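Local structure of ribokinase (Staphylococcus aureus, 3RY7) at residues V13-T18 with Q35-G40; G95-T100 with I109-G114. The protein phosphorylates D-ribose at O-5 with ATP and magnesium, giving D-ribose 5-phosphate for nucleotide, histidine and tryptophan synthesis or the pentose phosphate pathway. One frame throughout, in Å; residues are numbered along the deposited sequence.

Interaction 1: residues V13-T18 with Q35-G40; sequences VDQFLT and QKAFGG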
ATOM      1  N   VAL A  13      -3.659  19.387  -4.326  1.00 21.03           N
ATOM      2  CA  VAL A  13      -3.734  18.689  -3.053  1.00 21.64           C
ATOM      3  C   VAL A  13      -5.064  17.942  -3.017  1.00 18.19           C
ATOM      4  O   VAL A  13      -6.124  18.554  -3.018  1.00 19.51           O
ATOM      5  CB  VAL A  13      -3.567  19.638  -1.856  1.00 25.93           C
ATOM      6  CG1 VAL A  13      -3.751  18.878  -0.550  1.00 21.54           C
ATOM      7  CG2 VAL A  13      -2.196  20.325  -1.915  1.00 22.46           C
ATOM      8  N   ASP A  14      -4.995  16.612  -3.038  1.00 20.92           N
ATOM      9  CA  ASP A  14      -6.194  15.781  -2.984  1.00 23.86           C
ATOM     10  C   ASP A  14      -6.677  15.595  -1.542  1.00 25.76           C
ATOM     11  O   ASP A  14      -5.955  15.080  -0.702  1.00 27.46           O
ATOM     12  CB  ASP A  14      -5.908  14.405  -3.592  1.00 23.98           C
ATOM     13  CG  ASP A  14      -5.605  14.457  -5.090  1.00 33.84           C
ATOM     14  OD1 ASP A  14      -5.787  15.523  -5.729  1.00 26.84           O
ATOM     15  OD2 ASP A  14      -5.191  13.409  -5.625  1.00 36.10           O
ATOM     16  N   GLN A  15      -7.899  16.024  -1.264  1.00 25.83           N
ATOM     17  CA  GLN A  15      -8.519  15.773   0.027  1.00 26.95           C
ATOM     18  C   GLN A  15      -9.454  14.581  -0.002  1.00 26.36           C
ATOM     19  O   GLN A  15     -10.547  14.661  -0.552  1.00 25.31           O
ATOM     20  CB  GLN A  15      -9.318  16.973   0.478  1.00 30.57           C
ATOM     21  CG  GLN A  15      -8.758  17.574   1.724  1.00 41.94           C
ATOM     22  CD  GLN A  15      -7.600  18.464   1.401  1.00 37.50           C
ATOM     23  OE1 GLN A  15      -6.526  18.354   1.986  1.00 38.34           O
ATOM     24  NE2 GLN A  15      -7.809  19.351   0.446  1.00 37.44           N
ATOM     25  N   PHE A  16      -9.033  13.496   0.627  1.00 26.34           N
ATOM     26  CA  PHE A  16      -9.819  12.265   0.659  1.00 36.37           C
ATOM     27  C   PHE A  16     -10.652  12.114   1.932  1.00 33.15           C
ATOM     28  O   PHE A  16     -10.116  12.140   3.045  1.00 28.79           O
ATOM     29  CB  PHE A  16      -8.897  11.060   0.519  1.00 34.93           C
ATOM     30  CG  PHE A  16      -8.373  10.859  -0.868  1.00 34.78           C
ATOM     31  CD1 PHE A  16      -9.050  10.036  -1.761  1.00 41.78           C
ATOM     32  CD2 PHE A  16      -7.200  11.485  -1.284  1.00 33.46           C
ATOM     33  CE1 PHE A  16      -8.569   9.835  -3.045  1.00 41.19           C
ATOM     34  CE2 PHE A  16      -6.710  11.288  -2.566  1.00 35.21           C
ATOM     35  CZ  PHE A  16      -7.400  10.456  -3.449  1.00 35.02           C
ATOM     36  N   LEU A  17     -11.961  11.953   1.750  1.00 32.91           N
ATOM     37  CA  LEU A  17     -12.874  11.602   2.834  1.00 33.39           C
ATOM     38  C   LEU A  17     -13.441  10.211   2.581  1.00 41.22           C
ATOM     39  O   LEU A  17     -14.191  10.011   1.624  1.00 41.06           O
ATOM     40  CB  LEU A  17     -14.028  12.592   2.885  1.00 30.46           C
ATOM     41  CG  LEU A  17     -14.979  12.478   4.079  1.00 33.98           C
ATOM     42  CD1 LEU A  17     -14.267  12.899   5.354  1.00 33.47           C
ATOM     43  CD2 LEU A  17     -16.225  13.325   3.855  1.00 27.71           C
ATOM     44  N   THR A  18     -13.077   9.246   3.418  1.00 38.22           N
ATOM     45  CA  THR A  18     -13.594   7.893   3.255  1.00 41.13           C
ATOM     46  C   THR A  18     -14.871   7.723   4.057  1.00 48.97           C
ATOM     47  O   THR A  18     -14.868   7.839   5.280  1.00 46.04           O
ATOM     48  CB  THR A  18     -12.597   6.830   3.707  1.00 44.39           C
ATOM     49  OG1 THR A  18     -11.357   7.006   3.018  1.00 44.10           O
ATOM     50  CG2 THR A  18     -13.143   5.441   3.414  1.00 45.26           C
ATOM     51  N   GLN A  35     -10.654  14.659   6.577  1.00 31.08           N
ATOM     52  CA  GLN A  35      -9.996  14.605   5.277  1.00 26.77           C
ATOM     53  C   GLN A  35      -8.511  14.319   5.425  1.00 27.92           C
ATOM     54  O   GLN A  35      -7.834  14.952   6.232  1.00 32.09           O
ATOM     55  CB  GLN A  35     -10.200  15.926   4.533  1.00 28.57           C
ATOM     56  CG  GLN A  35     -11.575  16.076   3.914  1.00 27.97           C
ATOM     57  CD  GLN A  35     -11.837  17.470   3.362  1.00 28.55           C
ATOM     58  OE1 GLN A  35     -11.253  18.458   3.816  1.00 35.41           O
ATOM     59  NE2 GLN A  35     -12.745  17.557   2.397  1.00 25.56           N
ATOM     60  N   LYS A  36      -8.006  13.395   4.664  1.00 26.59           N
ATOM     61  CA  LYS A  36      -6.596  13.223   4.583  1.00 32.92           C
ATOM     62  C   LYS A  36      -6.063  13.791   3.291  1.00 35.66           C
ATOM     63  O   LYS A  36      -6.635  13.601   2.254  1.00 30.87           O
ATOM     64  CB  LYS A  36      -6.211  11.789   4.741  1.00 30.81           C
ATOM     65  CG  LYS A  36      -5.932  11.433   6.191  0.18 40.70           C
ATOM     66  CD  LYS A  36      -4.542  11.872   6.712  0.76 47.53           C
ATOM     67  CE  LYS A  36      -4.450  11.741   8.229  1.00 63.44           C
ATOM     68  NZ  LYS A  36      -4.126  10.350   8.688  1.00 58.64           N
ATOM     69  N   ALA A  37      -4.967  14.502   3.390  1.00 26.49           N
ATOM     70  CA  ALA A  37      -4.417  15.204   2.238  1.00 29.16           C
ATOM     71  C   ALA A  37      -3.327  14.354   1.610  1.00 28.29           C
ATOM     72  O   ALA A  37      -2.472  13.817   2.311  1.00 25.85           O
ATOM     73  CB  ALA A  37      -3.871  16.568   2.641  1.00 25.06           C
ATOM     74  N   PHE A  38      -3.379  14.219   0.287  1.00 25.57           N
ATOM     75  CA  PHE A  38      -2.345  13.519  -0.454  1.00 27.71           C
ATOM     76  C   PHE A  38      -1.978  14.337  -1.698  1.00 27.27           C
ATOM     77  O   PHE A  38      -2.744  15.186  -2.135  1.00 24.07           O
ATOM     78  CB  PHE A  38      -2.849  12.144  -0.898  1.00 33.54           C
ATOM     79  CG  PHE A  38      -3.039  11.152   0.227  1.00 34.75           C
ATOM     80  CD1 PHE A  38      -4.311  10.700   0.568  1.00 35.47           C
ATOM     81  CD2 PHE A  38      -1.950  10.646   0.915  1.00 33.98           C
ATOM     82  CE1 PHE A  38      -4.494   9.767   1.588  1.00 38.66           C
ATOM     83  CE2 PHE A  38      -2.123   9.714   1.932  1.00 44.60           C
ATOM     84  CZ  PHE A  38      -3.398   9.276   2.266  1.00 34.60           C
ATOM     85  N   GLY A  39      -0.812  14.057  -2.271  1.00 25.76           N
ATOM     86  CA  GLY A  39      -0.379  14.733  -3.478  1.00 29.24           C
ATOM     87  C   GLY A  39      -1.185  14.249  -4.666  1.00 28.56           C
ATOM     88  O   GLY A  39      -1.501  13.059  -4.773  1.00 24.41           O
ATOM     89  N   GLY A  40      -1.521  15.180  -5.556  1.00 23.84           N
ATOM     90  CA  GLY A  40      -2.279  14.875  -6.753  1.00 23.63           C
ATOM     91  C   GLY A  40      -1.967  15.859  -7.885  1.00 25.02           C
ATOM     92  O   GLY A  40      -0.961  16.577  -7.851  1.00 21.89           O
TER
HETATM   93  O   HOH W   1     -13.184  15.433   0.352  1.00 28.45           O
HETATM   94  O   HOH W   2      -6.728  17.542   5.306  1.00 36.21           O

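Interaction 2: residues G95-T100 with I109-G114; sequences GQAFIT and IYVYGG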
ATOM      1  N   GLY A  95      -4.245  24.498  -6.397  1.00 22.97           N
ATOM      2  CA  GLY A  95      -5.276  23.631  -6.948  1.00 21.85           C
ATOM      3  C   GLY A  95      -5.563  22.483  -5.989  1.00 19.34           C
ATOM      4  O   GLY A  95      -4.658  22.014  -5.301  1.00 18.25           O
ATOM      5  N   GLN A  96      -6.815  22.037  -5.952  1.00 17.09           N
ATOM      6  CA  GLN A  96      -7.237  20.996  -5.018  1.00 21.53           C
ATOM      7  C   GLN A  96      -8.309  20.076  -5.599  1.00 26.49           C
ATOM      8  O   GLN A  96      -9.126  20.488  -6.437  1.00 27.07           O
ATOM      9  CB  GLN A  96      -7.775  21.628  -3.732  1.00 16.03           C
ATOM     10  CG  GLN A  96      -6.723  22.371  -2.972  1.00 18.67           C
ATOM     11  CD  GLN A  96      -7.315  23.314  -1.954  1.00 25.30           C
ATOM     12  OE1 GLN A  96      -8.080  22.896  -1.090  1.00 25.52           O
ATOM     13  NE2 GLN A  96      -6.952  24.592  -2.039  1.00 24.08           N
ATOM     14  N   ALA A  97      -8.309  18.830  -5.139  1.00 19.83           N
ATOM     15  CA  ALA A  97      -9.389  17.917  -5.470  1.00 25.15           C
ATOM     16  C   ALA A  97     -10.039  17.400  -4.188  1.00 24.59           C
ATOM     17  O   ALA A  97      -9.359  17.068  -3.205  1.00 24.83           O
ATOM     18  CB  ALA A  97      -8.875  16.759  -6.325  1.00 24.60           C
ATOM     19  N   PHE A  98     -11.359  17.333  -4.213  1.00 25.77           N
ATOM     20  CA  PHE A  98     -12.125  16.859  -3.074  1.00 28.81           C
ATOM     21  C   PHE A  98     -12.804  15.555  -3.470  1.00 35.64           C
ATOM     22  O   PHE A  98     -13.727  15.529  -4.295  1.00 33.83           O
ATOM     23  CB  PHE A  98     -13.106  17.941  -2.652  1.00 25.60           C
ATOM     24  CG  PHE A  98     -12.461  19.307  -2.531  1.00 28.72           C
ATOM     25  CD1 PHE A  98     -12.536  20.225  -3.565  1.00 25.60           C
ATOM     26  CD2 PHE A  98     -11.733  19.649  -1.384  1.00 33.44           C
ATOM     27  CE1 PHE A  98     -11.930  21.482  -3.459  1.00 28.43           C
ATOM     28  CE2 PHE A  98     -11.115  20.903  -1.269  1.00 28.72           C
ATOM     29  CZ  PHE A  98     -11.218  21.818  -2.310  1.00 24.91           C
ATOM     30  N   ILE A  99     -12.301  14.473  -2.890  1.00 30.74           N
ATOM     31  CA  ILE A  99     -12.649  13.117  -3.293  1.00 34.30           C
ATOM     32  C   ILE A  99     -13.323  12.331  -2.159  1.00 44.52           C
ATOM     33  O   ILE A  99     -12.718  12.105  -1.102  1.00 30.23           O
ATOM     34  CB  ILE A  99     -11.374  12.371  -3.726  1.00 31.23           C
ATOM     35  CG1 ILE A  99     -10.693  13.133  -4.876  1.00 31.82           C
ATOM     36  CG2 ILE A  99     -11.695  10.950  -4.134  1.00 33.08           C
ATOM     37  CD1 ILE A  99      -9.267  12.702  -5.157  1.00 30.97           C
ATOM     38  N   THR A 100     -14.573  11.927  -2.373  1.00 38.82           N
ATOM     39  CA  THR A 100     -15.274  11.102  -1.399  1.00 36.97           C
ATOM     40  C   THR A 100     -15.278   9.642  -1.850  1.00 40.61           C
ATOM     41  O   THR A 100     -15.846   9.316  -2.890  1.00 42.69           O
ATOM     42  CB  THR A 100     -16.719  11.576  -1.202  1.00 42.27           C
ATOM     43  OG1 THR A 100     -16.737  12.992  -1.006  1.00 36.29           O
ATOM     44  CG2 THR A 100     -17.353  10.892   0.014  1.00 39.23           C
ATOM     45  N   ILE A 109     -15.317  12.800  -7.402  1.00 47.98           N
ATOM     46  CA  ILE A 109     -14.307  13.862  -7.346  1.00 39.76           C
ATOM     47  C   ILE A 109     -14.775  15.234  -7.833  1.00 37.19           C
ATOM     48  O   ILE A 109     -15.428  15.343  -8.868  1.00 39.92           O
ATOM     49  CB  ILE A 109     -13.050  13.474  -8.139  1.00 38.72           C
ATOM     50  CG1 ILE A 109     -12.459  12.179  -7.593  1.00 38.53           C
ATOM     51  CG2 ILE A 109     -12.026  14.592  -8.072  1.00 37.14           C
ATOM     52  CD1 ILE A 109     -12.712  10.975  -8.448  1.00 43.64           C
ATOM     53  N   TYR A 110     -14.454  16.276  -7.070  1.00 36.40           N
ATOM     54  CA  TYR A 110     -14.548  17.651  -7.557  1.00 33.28           C
ATOM     55  C   TYR A 110     -13.151  18.260  -7.664  1.00 34.55           C
ATOM     56  O   TYR A 110     -12.311  18.058  -6.780  1.00 33.42           O
ATOM     57  CB  TYR A 110     -15.381  18.520  -6.634  1.00 29.47           C
ATOM     58  CG  TYR A 110     -16.781  18.048  -6.422  1.00 40.88           C
ATOM     59  CD1 TYR A 110     -17.087  17.179  -5.387  1.00 41.98           C
ATOM     60  CD2 TYR A 110     -17.811  18.498  -7.230  1.00 41.32           C
ATOM     61  CE1 TYR A 110     -18.391  16.766  -5.167  1.00 46.18           C
ATOM     62  CE2 TYR A 110     -19.111  18.089  -7.029  1.00 45.60           C
ATOM     63  CZ  TYR A 110     -19.400  17.220  -5.996  1.00 47.85           C
ATOM     64  OH  TYR A 110     -20.699  16.808  -5.786  1.00 51.05           O
ATOM     65  N   VAL A 111     -12.906  19.009  -8.737  1.00 33.01           N
ATOM     66  CA  VAL A 111     -11.590  19.596  -8.972  1.00 31.02           C
ATOM     67  C   VAL A 111     -11.657  21.126  -8.977  1.00 30.54           C
ATOM     68  O   VAL A 111     -12.466  21.730  -9.675  1.00 31.38           O
ATOM     69  CB  VAL A 111     -10.946  19.086 -10.278  1.00 35.38           C
ATOM     70  CG1 VAL A 111      -9.651  19.844 -10.560  1.00 27.33           C
ATOM     71  CG2 VAL A 111     -10.686  17.583 -10.198  1.00 28.42           C
ATOM     72  N   TYR A 112     -10.818  21.732  -8.151  1.00 26.61           N
ATOM     73  CA  TYR A 112     -10.690  23.175  -8.101  1.00 26.13           C
ATOM     74  C   TYR A 112      -9.407  23.519  -8.822  1.00 21.18           C
ATOM     75  O   TYR A 112      -8.325  23.056  -8.433  1.00 21.24           O
ATOM     76  CB  TYR A 112     -10.640  23.648  -6.651  1.00 20.22           C
ATOM     77  CG  TYR A 112     -10.134  25.061  -6.447  1.00 22.95           C
ATOM     78  CD1 TYR A 112     -10.849  26.163  -6.921  1.00 21.87           C
ATOM     79  CD2 TYR A 112      -8.949  25.289  -5.763  1.00 18.55           C
ATOM     80  CE1 TYR A 112     -10.370  27.457  -6.715  1.00 21.41           C
ATOM     81  CE2 TYR A 112      -8.477  26.554  -5.546  1.00 17.91           C
ATOM     82  CZ  TYR A 112      -9.177  27.633  -6.016  1.00 21.13           C
ATOM     83  OH  TYR A 112      -8.664  28.886  -5.781  1.00 27.69           O
ATOM     84  N   GLY A 113      -9.538  24.295  -9.903  1.00 26.98           N
ATOM     85  CA  GLY A 113      -8.393  24.660 -10.721  1.00 22.69           C
ATOM     86  C   GLY A 113      -7.346  25.438  -9.951  1.00 17.51           C
ATOM     87  O   GLY A 113      -6.154  25.120 -10.017  1.00 17.30           O
ATOM     88  N   GLY A 114      -7.789  26.457  -9.219  1.00 21.78           N
ATOM     89  CA  GLY A 114      -6.890  27.274  -8.418  1.00 18.71           C
ATOM     90  C   GLY A 114      -5.711  27.801  -9.211  1.00 17.81           C
ATOM     91  O   GLY A 114      -5.867  28.169 -10.375  1.00 20.89           O
TER

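Interaction 1: residues V13-T18 with Q35-G40
Q15 and Q35 meet on the face of this antiparallel strand pair that also carries V13 and A37, and their side chains cross at about a right angle. Followed outward, Q15 CB lies 3.9 Å from Q35 CD, and Q15 CG comes to 3.4 Å from Q35 OE1. The chain then bends (chi2 81°), turning CD away from an extended course, and the tip atom Q15 OE1 ends 3.3 Å from A37 CB. The two amides do not bond directly. One water donates weakly to Q15 OE1 and more firmly to Q35 O, while another donates to Q15 O and accepts from Q35 NE2.

Beneath the side chains, D14 pairs with F38 and F16 with K36 as hydrogen-bonded pairs. F16 N reaches K36 O at 2.9 Å and nearly straight (170° at the hydrogen); D14 N reaches F38 O at 2.8 Å. The other face holds D14, F16, K36 and F38. There F16 CD2 sits 3.5 Å from F38 CD1, in the plane of the F38 ring and at its edge, with the ring planes 66° apart. D14 OD2 lies 3.4 Å from G40 CA, a close approach permitted by the bare alpha carbon of glycine.

This aromatic face meets the second subunit: K288 of that subunit makes a cation-pi contact with F16, and its H289 packs on F38. The setting fits the beta-clasp of ribokinase dimers. D14, which probably binds the substrate, uses OD1 to hydrogen-bond a glycerol probably from the crystallisation liquor. The contact is thus two-sided in its chemistry: on one face each water ties a side-chain amide to a backbone carbonyl across the contact, one of them weakly, while on the other the phenyl rings and a carboxylate are turned to the partner subunit and the sugar pocket.

Interaction 2: residues G95-T100 with I109-G114
Y112 N donates to Q96 O in the shortest hydrogen bond between these strands, 2.7 Å long and nearly linear (169° at the hydrogen). The return bond, Q96 N to Y112 O, is longer at 3.1 Å. F98 and Y110 form the next hydrogen-bonded pair, with F98 N 2.8 Å from Y110 O and Y110 N returning the bond to F98 O at 3.0 Å; the two pairs together make the antiparallel ladder of a beta hairpin.

Side chains divide by face. With A97 and V111 are I99 and I109, which lie side by side and point the same way; their CG1 atoms stand only 3.4 Å apart, tighter than usual van der Waals contact. F98 and Y112 likewise run alongside each other on the second face, where F98 CE1 meets Y112 CB at 4.1 Å. Y112 CG is anti to the backbone N (chi1 164°), and its ring has G114 N 3.5 Å above its plane, over the centre. Q96 NE2 hydrogen-bonds T94 O, two residues back in the chain.

Four backbone bonds therefore fix the register, whereas the side chains add mainly apolar contact: an interior strand is joined to one at the margin of this four-stranded sheet mainly through peptide groups.

Overall arrangement
Interactions 1 and 2 are halves of one four-stranded sheet, joined where strands 12-18 and 95-101 run parallel; their centres are about 9 Å apart. Q15 contributes two probable backbone hydrogen bonds to the seam, Q15 N to A97 O at 2.6 Å and Q15 O to I99 N at 2.9 Å; V13 and L17 add others. On the D14 and F16 face, D14 OD1 lies 3.4 Å from A97 CB and F16 CZ 3.4 Å from I99 CD1. Between nearest atoms, the A97 side chain is about 4 Å from the bound glycerol and that of V111 about 5 Å from that of E142, probably a substrate ligand, consistent with a sheet covering the ribose pocket.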